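Local atomic coordinates of adenylate cyclase-like protein (Chlamydia trachomatis, PDB entry 3GQS), a protein that is of unknown function but carries in this fragment an FHA domain, a fold that in relatives usually recognises phosphothreonine peptides. Residues Lys68-Arg76 / Ala86-Thr94; Ser3-Ala11 / Gly16-Gly24. One frame throughout, in Å; residues are numbered along the deposited sequence.

Contact 1: Lys68-Arg76 / Ala86-Thr94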
ATOM      1  N   LYS A  68      -0.489 -12.909  -5.081  1.00 30.32           N
ATOM      2  CA  LYS A  68      -0.971 -13.651  -6.271  1.00 31.62           C
ATOM      3  C   LYS A  68      -0.829 -12.813  -7.568  1.00 32.03           C
ATOM      4  O   LYS A  68      -0.272 -13.274  -8.554  1.00 32.02           O
ATOM      5  CB  LYS A  68      -2.430 -14.079  -6.046  1.00 31.92           C
ATOM      6  CG  LYS A  68      -2.862 -15.326  -6.785  1.00 36.68           C
ATOM      7  CD  LYS A  68      -4.312 -15.188  -7.287  1.00 39.92           C
ATOM      8  CE  LYS A  68      -4.795 -16.473  -7.905  1.00 42.25           C
ATOM      9  NZ  LYS A  68      -4.906 -17.558  -6.878  1.00 44.68           N
ATOM     10  N   ASN A  69      -1.270 -11.559  -7.496  1.00 32.61           N
ATOM     11  CA  ASN A  69      -1.423 -10.624  -8.635  1.00 33.34           C
ATOM     12  C   ASN A  69      -0.334  -9.537  -8.756  1.00 33.44           C
ATOM     13  O   ASN A  69      -0.337  -8.735  -9.698  1.00 33.48           O
ATOM     14  CB  ASN A  69      -2.775  -9.898  -8.486  1.00 33.41           C
ATOM     15  CG  ASN A  69      -3.970 -10.835  -8.720  1.00 36.21           C
ATOM     16  OD1 ASN A  69      -3.916 -11.737  -9.556  1.00 39.42           O
ATOM     17  ND2 ASN A  69      -5.042 -10.630  -7.971  1.00 38.42           N
ATOM     18  N   GLY A  70       0.539  -9.463  -7.766  1.00 32.64           N
ATOM     19  CA  GLY A  70       1.678  -8.551  -7.837  1.00 32.31           C
ATOM     20  C   GLY A  70       1.332  -7.184  -7.305  1.00 31.71           C
ATOM     21  O   GLY A  70       0.205  -6.906  -6.913  1.00 31.59           O
ATOM     22  N   VAL A  71       2.332  -6.326  -7.280  1.00 31.67           N
ATOM     23  CA  VAL A  71       2.181  -4.947  -6.820  1.00 30.62           C
ATOM     24  C   VAL A  71       2.625  -4.051  -7.964  1.00 30.90           C
ATOM     25  O   VAL A  71       3.772  -4.136  -8.406  1.00 30.82           O
ATOM     26  CB  VAL A  71       3.008  -4.672  -5.559  1.00 30.24           C
ATOM     27  CG1 VAL A  71       3.001  -3.168  -5.259  1.00 29.17           C
ATOM     28  CG2 VAL A  71       2.469  -5.464  -4.370  1.00 24.92           C
ATOM     29  N   ILE A  72       1.688  -3.254  -8.472  1.00 31.29           N
ATOM     30  CA  ILE A  72       1.904  -2.395  -9.650  1.00 31.31           C
ATOM     31  C   ILE A  72       1.969  -0.959  -9.190  1.00 31.75           C
ATOM     32  O   ILE A  72       1.041  -0.475  -8.538  1.00 30.40           O
ATOM     33  CB  ILE A  72       0.752  -2.467 -10.698  1.00 31.95           C
ATOM     34  CG1 ILE A  72       0.652  -3.859 -11.315  1.00 32.79           C
ATOM     35  CG2 ILE A  72       0.955  -1.420 -11.831  1.00 32.57           C
ATOM     36  CD1 ILE A  72       0.068  -3.840 -12.717  1.00 34.17           C
ATOM     37  N   VAL A  73       3.080  -0.289  -9.505  1.00 33.05           N
ATOM     38  CA  VAL A  73       3.200   1.149  -9.231  1.00 34.55           C
ATOM     39  C   VAL A  73       3.266   1.867 -10.593  1.00 36.05           C
ATOM     40  O   VAL A  73       4.089   1.545 -11.466  1.00 36.20           O
ATOM     41  CB  VAL A  73       4.406   1.517  -8.280  1.00 34.26           C
ATOM     42  CG1 VAL A  73       4.365   3.014  -7.903  1.00 33.23           C
ATOM     43  CG2 VAL A  73       4.366   0.683  -7.008  1.00 33.56           C
ATOM     44  N   GLU A  74       2.354   2.808 -10.778  1.00 38.54           N
ATOM     45  CA  GLU A  74       2.316   3.647 -11.991  1.00 39.30           C
ATOM     46  C   GLU A  74       2.611   2.810 -13.218  1.00 40.30           C
ATOM     47  O   GLU A  74       3.557   3.092 -13.985  1.00 40.95           O
ATOM     48  CB  GLU A  74       3.358   4.755 -11.877  1.00 39.75           C
ATOM     49  CG  GLU A  74       3.160   5.707 -10.713  1.00 40.71           C
ATOM     50  CD  GLU A  74       2.506   7.010 -11.118  1.00 40.41           C
ATOM     51  OE1 GLU A  74       3.008   7.619 -12.060  1.00 42.84           O
ATOM     52  OE2 GLU A  74       1.501   7.421 -10.498  1.00 40.30           O
ATOM     53  N   GLY A  75       1.852   1.737 -13.372  1.00 41.05           N
ATOM     54  CA  GLY A  75       2.010   0.873 -14.554  1.00 41.78           C
ATOM     55  C   GLY A  75       3.134  -0.148 -14.582  1.00 42.49           C
ATOM     56  O   GLY A  75       3.271  -0.849 -15.575  1.00 43.74           O
ATOM     57  N   ARG A  76       3.946  -0.257 -13.534  1.00 42.53           N
ATOM     58  CA  ARG A  76       5.037  -1.261 -13.541  1.00 42.36           C
ATOM     59  C   ARG A  76       4.988  -2.212 -12.340  1.00 40.49           C
ATOM     60  O   ARG A  76       4.829  -1.783 -11.212  1.00 38.98           O
ATOM     61  CB  ARG A  76       6.416  -0.597 -13.679  1.00 43.26           C
ATOM     62  CG  ARG A  76       7.111  -0.251 -12.385  1.00 47.16           C
ATOM     63  CD  ARG A  76       8.161   0.859 -12.531  1.00 52.10           C
ATOM     64  NE  ARG A  76       8.205   1.603 -11.259  1.00 56.56           N
ATOM     65  CZ  ARG A  76       7.542   2.736 -10.992  1.00 58.63           C
ATOM     66  NH1 ARG A  76       7.648   3.281  -9.786  1.00 59.29           N
ATOM     67  NH2 ARG A  76       6.793   3.349 -11.915  1.00 60.70           N
ATOM     68  N   ALA A  86       5.091  10.052  -2.765  1.00 34.04           N
ATOM     69  CA  ALA A  86       3.793  10.718  -2.668  1.00 34.77           C
ATOM     70  C   ALA A  86       3.169  10.817  -4.095  1.00 34.24           C
ATOM     71  O   ALA A  86       3.869  10.948  -5.081  1.00 34.09           O
ATOM     72  CB  ALA A  86       3.932  12.119  -2.003  1.00 34.01           C
ATOM     73  N   ASN A  87       1.857  10.661  -4.155  1.00 34.21           N
ATOM     74  CA  ASN A  87       1.034  10.895  -5.362  1.00 34.05           C
ATOM     75  C   ASN A  87       1.162   9.824  -6.453  1.00 34.10           C
ATOM     76  O   ASN A  87       0.698  10.027  -7.558  1.00 33.45           O
ATOM     77  CB  ASN A  87       1.299  12.296  -5.980  1.00 33.38           C
ATOM     78  CG  ASN A  87       1.267  13.429  -4.959  1.00 32.23           C
ATOM     79  OD1 ASN A  87       1.879  14.472  -5.181  1.00 33.62           O
ATOM     80  ND2 ASN A  87       0.571  13.240  -3.862  1.00 25.82           N
ATOM     81  N   GLN A  88       1.776   8.688  -6.133  1.00 34.59           N
ATOM     82  CA  GLN A  88       1.958   7.588  -7.096  1.00 34.63           C
ATOM     83  C   GLN A  88       0.869   6.500  -6.938  1.00 33.87           C
ATOM     84  O   GLN A  88       0.789   5.877  -5.914  1.00 34.84           O
ATOM     85  CB  GLN A  88       3.334   6.921  -6.887  1.00 35.62           C
ATOM     86  CG  GLN A  88       4.545   7.640  -7.475  1.00 35.83           C
ATOM     87  CD  GLN A  88       5.815   6.781  -7.394  1.00 36.93           C
ATOM     88  OE1 GLN A  88       6.199   6.306  -6.320  1.00 37.65           O
ATOM     89  NE2 GLN A  88       6.467   6.572  -8.534  1.00 38.98           N
ATOM     90  N   VAL A  89       0.044   6.270  -7.961  1.00 33.28           N
ATOM     91  CA  VAL A  89      -0.968   5.194  -7.909  1.00 31.20           C
ATOM     92  C   VAL A  89      -0.320   3.783  -7.795  1.00 30.48           C
ATOM     93  O   VAL A  89       0.529   3.404  -8.581  1.00 29.96           O
ATOM     94  CB  VAL A  89      -1.950   5.212  -9.110  1.00 31.89           C
ATOM     95  CG1 VAL A  89      -3.014   4.125  -8.947  1.00 30.16           C
ATOM     96  CG2 VAL A  89      -2.624   6.614  -9.272  1.00 29.39           C
ATOM     97  N   VAL A  90      -0.725   3.060  -6.762  1.00 29.46           N
ATOM     98  CA  VAL A  90      -0.432   1.641  -6.572  1.00 28.20           C
ATOM     99  C   VAL A  90      -1.695   0.790  -6.825  1.00 27.47           C
ATOM    100  O   VAL A  90      -2.739   1.034  -6.228  1.00 26.41           O
ATOM    101  CB  VAL A  90       0.060   1.318  -5.134  1.00 27.38           C
ATOM    102  CG1 VAL A  90       0.400  -0.158  -5.041  1.00 28.22           C
ATOM    103  CG2 VAL A  90       1.300   2.190  -4.749  1.00 27.93           C
ATOM    104  N   ALA A  91      -1.555  -0.207  -7.691  1.00 26.43           N
ATOM    105  CA  ALA A  91      -2.602  -1.191  -7.986  1.00 27.06           C
ATOM    106  C   ALA A  91      -2.300  -2.557  -7.283  1.00 28.10           C
ATOM    107  O   ALA A  91      -1.244  -3.151  -7.482  1.00 25.58           O
ATOM    108  CB  ALA A  91      -2.699  -1.399  -9.496  1.00 26.07           C
ATOM    109  N   LEU A  92      -3.268  -3.003  -6.489  1.00 29.18           N
ATOM    110  CA  LEU A  92      -3.277  -4.342  -5.867  1.00 29.68           C
ATOM    111  C   LEU A  92      -4.558  -5.030  -6.294  1.00 29.89           C
ATOM    112  O   LEU A  92      -5.608  -4.696  -5.800  1.00 30.52           O
ATOM    113  CB  LEU A  92      -3.258  -4.260  -4.337  1.00 29.30           C
ATOM    114  CG  LEU A  92      -2.117  -3.469  -3.677  1.00 28.97           C
ATOM    115  CD1 LEU A  92      -2.178  -3.681  -2.151  1.00 28.26           C
ATOM    116  CD2 LEU A  92      -0.799  -3.875  -4.295  1.00 25.36           C
ATOM    117  N   GLY A  93      -4.457  -5.999  -7.185  1.00 30.16           N
ATOM    118  CA  GLY A  93      -5.629  -6.633  -7.729  1.00 29.87           C
ATOM    119  C   GLY A  93      -6.345  -5.543  -8.511  1.00 30.49           C
ATOM    120  O   GLY A  93      -5.742  -4.860  -9.326  1.00 30.22           O
ATOM    121  N   THR A  94      -7.618  -5.366  -8.216  1.00 30.53           N
ATOM    122  CA  THR A  94      -8.439  -4.355  -8.880  1.00 31.62           C
ATOM    123  C   THR A  94      -8.547  -3.108  -7.999  1.00 31.89           C
ATOM    124  O   THR A  94      -9.210  -2.141  -8.352  1.00 32.04           O
ATOM    125  CB  THR A  94      -9.833  -4.899  -9.168  1.00 31.35           C
ATOM    126  OG1 THR A  94     -10.461  -5.199  -7.923  1.00 31.85           O
ATOM    127  CG2 THR A  94      -9.761  -6.159 -10.000  1.00 31.09           C
TER
HETATM  128  O   HOH W   1      -1.447  -5.692  -8.743  1.00 34.05           O
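Val71 and Leu92 lie side by side and point the same way, with Val71 CG2 packed 3.6 Å from Leu92 CD2. The other methyl of Val71, CG1, placed anti to the backbone N (chi1 171°), is the one turned to Val90 CG1, whose side chain crosses it at a slant. Two residues further along, Val73 CG2 touches Val90 CG2 at 4.1 Å, leaving Val73 CG1 beside the amide end of Gln88. Val73 and Val90 form a non-hydrogen-bonded antiparallel pair and share a face that Leu84 also packs against; Ile62 of strand 60-64 touches Val71 and Val90. On the other face Ile72 and Ala91 meet through their CB atoms, 3.8 Å apart. The Ile72-Ala91 pair is hydrogen-bonded in both directions, Ala91 N reaching Ile72 O at 2.7 Å. In the FHA beta sandwich this pairing joins strands 72-73 and 90-92 within the six-stranded antiparallel sheet.

Beyond the strand, Glu74 enters the type I' turn running from Val73 to Arg76. Its N donates almost straight to Val89 O (2.9 Å, angle 172°), while its bent side chain returns so that OE2 accepts from Val89 N (3.1 Å) through the anti lone pair. Glu74 and Gln88 cross at about a right angle, CG to CG, and Gln88 OE1 is held by Ser85 N. At the opposite end, water 1 sits between the two chains just past the Ile72-Ala91 pair, within hydrogen-bonding distance of both Gly70 O and Ala91 O (2.8 Å from the latter); His49 NE2 also bonds Gly70 O. Asn69 ND2 lies 4.0 Å from Gly93 CA and is hydrogen-bonded to Ser44 O.

Contact 2: Ser3-Ala11 / Gly16-Gly24; sequences SRFLLKVLA and GAEFHLDSG
Strands 4-9 and 18-21 run antiparallel, their axes 4.5 Å apart at closest approach and 151° between directions, in a register set by Leu7 opposite Phe19 and Lys8 opposite Glu18. Leu7 and Phe19 exchange two backbone hydrogen bonds, the shorter from Leu7 N to Phe19 O at 2.8 Å. Val9 N donates to Ala17 O, and Val9 O accepts from Gly16 N, extending the ladder toward the connecting loop.

On the face bearing Leu6, Lys8, Glu18 and His20, the guanidinium of Arg4 lies flat over one face of the His20 imidazole, the two planes 21° apart and Arg4 NH2 3.7 Å from His20 CE1. The Arg4 chain is extended from CG to NE, which carries the guanidinium across the ring. Phe5 O approaches the same ring at its edge, in plane, 3.3 Å from His20 CD2. This is the N-terminal beta hairpin of the FHA sandwich, with strand 18-21 at the rim of its sheet and strand 95-102 flanking strand 4-9 on the other side.

Lys8 and Glu18 run side by side and point the same way. Their salt bridge is long, Lys8 NZ to Glu18 OE2 4.0 Å, but water 3 bridges the two, donating to Glu18 OE2 and accepting from Lys8 NZ. Lys8 CE comes closer to the carboxylate than NZ does. Leu6 CD2 packs obliquely against Glu18 CG at 3.7 Å. On the inward face Leu7 CB meets Leu21 CD1, also at 3.7 Å, and both side chains reach Ile52 and Ile38 of the facing sheet.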
ATOM      1  N   SER A   3       7.002  15.363   8.221  1.00 35.55           N
ATOM      2  CA  SER A   3       5.826  15.356   7.267  1.00 35.52           C
ATOM      3  C   SER A   3       4.883  14.139   7.465  1.00 34.22           C
ATOM      4  O   SER A   3       5.283  13.102   7.959  1.00 34.68           O
ATOM      5  CB  SER A   3       6.306  15.459   5.817  1.00 35.66           C
ATOM      6  OG  SER A   3       6.683  14.198   5.283  1.00 38.52           O
ATOM      7  N   ARG A   4       3.644  14.297   7.022  1.00 33.12           N
ATOM      8  CA  ARG A   4       2.510  13.411   7.370  1.00 31.39           C
ATOM      9  C   ARG A   4       1.950  12.634   6.167  1.00 30.72           C
ATOM     10  O   ARG A   4       1.358  13.222   5.268  1.00 29.25           O
ATOM     11  CB  ARG A   4       1.421  14.303   7.963  1.00 30.90           C
ATOM     12  CG  ARG A   4       0.280  13.617   8.581  1.00 29.66           C
ATOM     13  CD  ARG A   4      -0.838  14.590   8.904  1.00 29.16           C
ATOM     14  NE  ARG A   4      -1.985  13.883   9.467  1.00 29.25           N
ATOM     15  CZ  ARG A   4      -2.067  13.433  10.717  1.00 29.33           C
ATOM     16  NH1 ARG A   4      -3.167  12.815  11.101  1.00 26.69           N
ATOM     17  NH2 ARG A   4      -1.073  13.634  11.602  1.00 26.39           N
ATOM     18  N   PHE A   5       2.136  11.319   6.156  1.00 30.01           N
ATOM     19  CA  PHE A   5       1.651  10.470   5.045  1.00 29.85           C
ATOM     20  C   PHE A   5       0.315   9.827   5.375  1.00 29.60           C
ATOM     21  O   PHE A   5       0.100   9.392   6.487  1.00 28.52           O
ATOM     22  CB  PHE A   5       2.599   9.313   4.721  1.00 29.32           C
ATOM     23  CG  PHE A   5       3.936   9.734   4.161  1.00 31.93           C
ATOM     24  CD1 PHE A   5       4.100   9.938   2.786  1.00 32.93           C
ATOM     25  CD2 PHE A   5       5.054   9.880   5.009  1.00 30.35           C
ATOM     26  CE1 PHE A   5       5.362  10.322   2.253  1.00 31.27           C
ATOM     27  CE2 PHE A   5       6.289  10.241   4.498  1.00 30.77           C
ATOM     28  CZ  PHE A   5       6.450  10.466   3.112  1.00 31.68           C
ATOM     29  N   LEU A   6      -0.521   9.694   4.356  1.00 29.64           N
ATOM     30  CA  LEU A   6      -1.798   8.989   4.488  1.00 29.37           C
ATOM     31  C   LEU A   6      -1.981   8.072   3.298  1.00 29.23           C
ATOM     32  O   LEU A   6      -1.608   8.406   2.194  1.00 30.10           O
ATOM     33  CB  LEU A   6      -2.990   9.975   4.631  1.00 28.91           C
ATOM     34  CG  LEU A   6      -3.061  10.748   5.956  1.00 28.36           C
ATOM     35  CD1 LEU A   6      -2.593  12.235   5.776  1.00 27.22           C
ATOM     36  CD2 LEU A   6      -4.467  10.650   6.567  1.00 26.23           C
ATOM     37  N   LEU A   7      -2.558   6.910   3.525  1.00 28.85           N
ATOM     38  CA  LEU A   7      -2.824   6.015   2.453  1.00 29.02           C
ATOM     39  C   LEU A   7      -4.301   6.254   2.095  1.00 28.45           C
ATOM     40  O   LEU A   7      -5.167   6.129   2.947  1.00 26.19           O
ATOM     41  CB  LEU A   7      -2.562   4.549   2.861  1.00 29.17           C
ATOM     42  CG  LEU A   7      -2.790   3.501   1.745  1.00 29.89           C
ATOM     43  CD1 LEU A   7      -1.985   2.261   1.901  1.00 31.90           C
ATOM     44  CD2 LEU A   7      -4.210   3.103   1.676  1.00 35.33           C
ATOM     45  N   LYS A   8      -4.588   6.658   0.878  1.00 28.43           N
ATOM     46  CA  LYS A   8      -6.028   6.731   0.510  1.00 29.79           C
ATOM     47  C   LYS A   8      -6.389   5.684  -0.550  1.00 28.95           C
ATOM     48  O   LYS A   8      -5.730   5.567  -1.564  1.00 29.75           O
ATOM     49  CB  LYS A   8      -6.521   8.143   0.172  1.00 29.23           C
ATOM     50  CG  LYS A   8      -5.797   8.879  -0.836  1.00 33.64           C
ATOM     51  CD  LYS A   8      -6.527  10.206  -1.237  1.00 37.17           C
ATOM     52  CE  LYS A   8      -6.646  11.232  -0.079  1.00 38.90           C
ATOM     53  NZ  LYS A   8      -7.261  12.550  -0.480  1.00 38.24           N
ATOM     54  N   VAL A   9      -7.414   4.924  -0.282  1.00 29.04           N
ATOM     55  CA  VAL A   9      -7.986   3.992  -1.283  1.00 30.40           C
ATOM     56  C   VAL A   9      -8.894   4.737  -2.297  1.00 31.28           C
ATOM     57  O   VAL A   9      -9.821   5.427  -1.896  1.00 31.17           O
ATOM     58  CB  VAL A   9      -8.813   2.947  -0.612  1.00 31.09           C
ATOM     59  CG1 VAL A   9      -9.507   1.982  -1.693  1.00 32.58           C
ATOM     60  CG2 VAL A   9      -7.982   2.168   0.401  1.00 27.35           C
ATOM     61  N   LEU A  10      -8.593   4.562  -3.585  1.00 32.12           N
ATOM     62  CA  LEU A  10      -9.215   5.277  -4.704  1.00 33.49           C
ATOM     63  C   LEU A  10     -10.409   4.547  -5.315  1.00 35.68           C
ATOM     64  O   LEU A  10     -11.317   5.203  -5.842  1.00 35.50           O
ATOM     65  CB  LEU A  10      -8.197   5.543  -5.821  1.00 33.05           C
ATOM     66  CG  LEU A  10      -6.955   6.342  -5.362  1.00 32.88           C
ATOM     67  CD1 LEU A  10      -5.810   6.406  -6.393  1.00 29.99           C
ATOM     68  CD2 LEU A  10      -7.388   7.731  -4.877  1.00 29.00           C
ATOM     69  N   ALA A  11     -10.396   3.210  -5.239  1.00 37.05           N
ATOM     70  CA  ALA A  11     -11.368   2.359  -5.976  1.00 38.59           C
ATOM     71  C   ALA A  11     -10.960   0.908  -5.878  1.00 38.60           C
ATOM     72  O   ALA A  11      -9.928   0.641  -5.272  1.00 39.79           O
ATOM     73  CB  ALA A  11     -11.493   2.784  -7.499  1.00 38.97           C
ATOM     74  N   GLY A  16     -12.618   5.580  -0.735  1.00 48.47           N
ATOM     75  CA  GLY A  16     -12.777   6.590   0.317  1.00 47.38           C
ATOM     76  C   GLY A  16     -11.790   6.400   1.478  1.00 46.80           C
ATOM     77  O   GLY A  16     -11.196   7.392   1.971  1.00 47.53           O
ATOM     78  N   ALA A  17     -11.585   5.138   1.894  1.00 44.00           N
ATOM     79  CA  ALA A  17     -10.787   4.829   3.101  1.00 41.80           C
ATOM     80  C   ALA A  17      -9.487   5.677   3.149  1.00 38.99           C
ATOM     81  O   ALA A  17      -8.806   5.799   2.132  1.00 38.80           O
ATOM     82  CB  ALA A  17     -10.472   3.326   3.166  1.00 41.22           C
ATOM     83  N   GLU A  18      -9.174   6.261   4.307  1.00 34.99           N
ATOM     84  CA  GLU A  18      -7.887   6.989   4.490  1.00 32.22           C
ATOM     85  C   GLU A  18      -7.252   6.789   5.884  1.00 28.71           C
ATOM     86  O   GLU A  18      -7.894   6.963   6.892  1.00 25.84           O
ATOM     87  CB  GLU A  18      -8.087   8.451   4.170  1.00 32.51           C
ATOM     88  CG  GLU A  18      -6.821   9.315   4.059  1.00 33.97           C
ATOM     89  CD  GLU A  18      -7.134  10.678   3.416  1.00 37.39           C
ATOM     90  OE1 GLU A  18      -8.347  10.922   3.149  1.00 37.98           O
ATOM     91  OE2 GLU A  18      -6.198  11.494   3.189  1.00 35.97           O
ATOM     92  N   PHE A  19      -5.971   6.423   5.877  1.00 26.82           N
ATOM     93  CA  PHE A  19      -5.249   5.979   7.093  0.50 25.43           C
ATOM     94  C   PHE A  19      -3.868   6.643   7.212  1.00 24.46           C
ATOM     95  O   PHE A  19      -3.057   6.585   6.308  1.00 23.99           O
ATOM     96  CB  PHE A  19      -5.095   4.456   7.096  0.50 25.11           C
ATOM     97  CG  PHE A  19      -4.876   3.844   8.487  0.50 24.25           C
ATOM     98  CD1 PHE A  19      -5.714   4.157   9.543  0.50 22.96           C
ATOM     99  CD2 PHE A  19      -3.852   2.932   8.701  0.50 23.32           C
ATOM    100  CE1 PHE A  19      -5.537   3.592  10.792  0.50 23.90           C
ATOM    101  CE2 PHE A  19      -3.661   2.360   9.942  0.50 25.98           C
ATOM    102  CZ  PHE A  19      -4.503   2.692  10.996  0.50 25.69           C
ATOM    103  N   HIS A  20      -3.626   7.287   8.347  1.00 23.56           N
ATOM    104  CA  HIS A  20      -2.328   7.917   8.648  1.00 22.12           C
ATOM    105  C   HIS A  20      -1.315   6.820   8.856  1.00 20.93           C
ATOM    106  O   HIS A  20      -1.530   5.931   9.631  1.00 20.96           O
ATOM    107  CB  HIS A  20      -2.449   8.765   9.894  1.00 22.15           C
ATOM    108  CG  HIS A  20      -1.175   9.369  10.369  1.00 20.52           C
ATOM    109  ND1 HIS A  20      -0.944   9.624  11.706  1.00 22.93           N
ATOM    110  CD2 HIS A  20      -0.088   9.832   9.707  1.00 22.26           C
ATOM    111  CE1 HIS A  20       0.240  10.198  11.849  1.00 20.50           C
ATOM    112  NE2 HIS A  20       0.779  10.344  10.653  1.00 21.53           N
ATOM    113  N   LEU A  21      -0.269   6.859   8.069  1.00 20.77           N
ATOM    114  CA  LEU A  21       0.796   5.872   8.128  1.00 22.44           C
ATOM    115  C   LEU A  21       1.973   6.564   8.862  1.00 22.08           C
ATOM    116  O   LEU A  21       2.545   7.551   8.388  1.00 21.89           O
ATOM    117  CB  LEU A  21       1.202   5.411   6.719  1.00 21.99           C
ATOM    118  CG  LEU A  21       0.126   4.706   5.863  1.00 22.87           C
ATOM    119  CD1 LEU A  21       0.720   4.262   4.532  1.00 23.88           C
ATOM    120  CD2 LEU A  21      -0.502   3.558   6.566  1.00 20.39           C
ATOM    121  N   ASP A  22       2.289   6.035  10.017  1.00 22.92           N
ATOM    122  CA  ASP A  22       3.231   6.714  11.002  1.00 23.31           C
ATOM    123  C   ASP A  22       4.655   6.574  10.546  1.00 23.80           C
ATOM    124  O   ASP A  22       5.027   5.556   9.945  1.00 23.90           O
ATOM    125  CB  ASP A  22       3.082   6.106  12.395  1.00 22.51           C
ATOM    126  CG  ASP A  22       1.796   6.531  13.109  1.00 25.41           C
ATOM    127  OD1 ASP A  22       1.306   7.635  12.840  1.00 31.91           O
ATOM    128  OD2 ASP A  22       1.268   5.794  13.986  1.00 27.94           O
ATOM    129  N   SER A  23       5.485   7.566  10.852  1.00 24.51           N
ATOM    130  CA  SER A  23       6.893   7.491  10.469  1.00 24.34           C
ATOM    131  C   SER A  23       7.585   6.428  11.342  1.00 25.26           C
ATOM    132  O   SER A  23       7.341   6.314  12.565  1.00 25.17           O
ATOM    133  CB  SER A  23       7.582   8.865  10.551  1.00 24.98           C
ATOM    134  OG  SER A  23       8.020   9.098  11.853  1.00 22.61           O
ATOM    135  N   GLY A  24       8.440   5.629  10.717  1.00 26.06           N
ATOM    136  CA  GLY A  24       9.085   4.493  11.434  1.00 26.86           C
ATOM    137  C   GLY A  24       8.192   3.254  11.582  1.00 27.43           C
ATOM    138  O   GLY A  24       8.512   2.318  12.311  1.00 26.85           O
TER
HETATM  139  O   HOH W   2       3.601  10.104   8.722  1.00 21.59           O
HETATM  140  O   HOH W   3      -5.892  13.576   1.933  1.00 25.69           O

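Overall arrangement
From the N terminus, contact 2 closes first, folding residues 3-11 back on 16-24 over a short connection and setting the outer hairpin of the six-stranded sheet. The chain then builds most of the second sheet before reaching contact 1, where 68-76 meets 86-94 after nine intervening residues, four of them in strands. The two loops are in series, neither nested nor crossed. Their centres are about 15 Å apart, on opposite sides of the chain's centre. Strand 95-102 lies between strands 4-9 and 90-92 and so joins both contacts into one sheet. They also touch directly, Val89 CG2 lying 4.3 Å from Leu10 CD1.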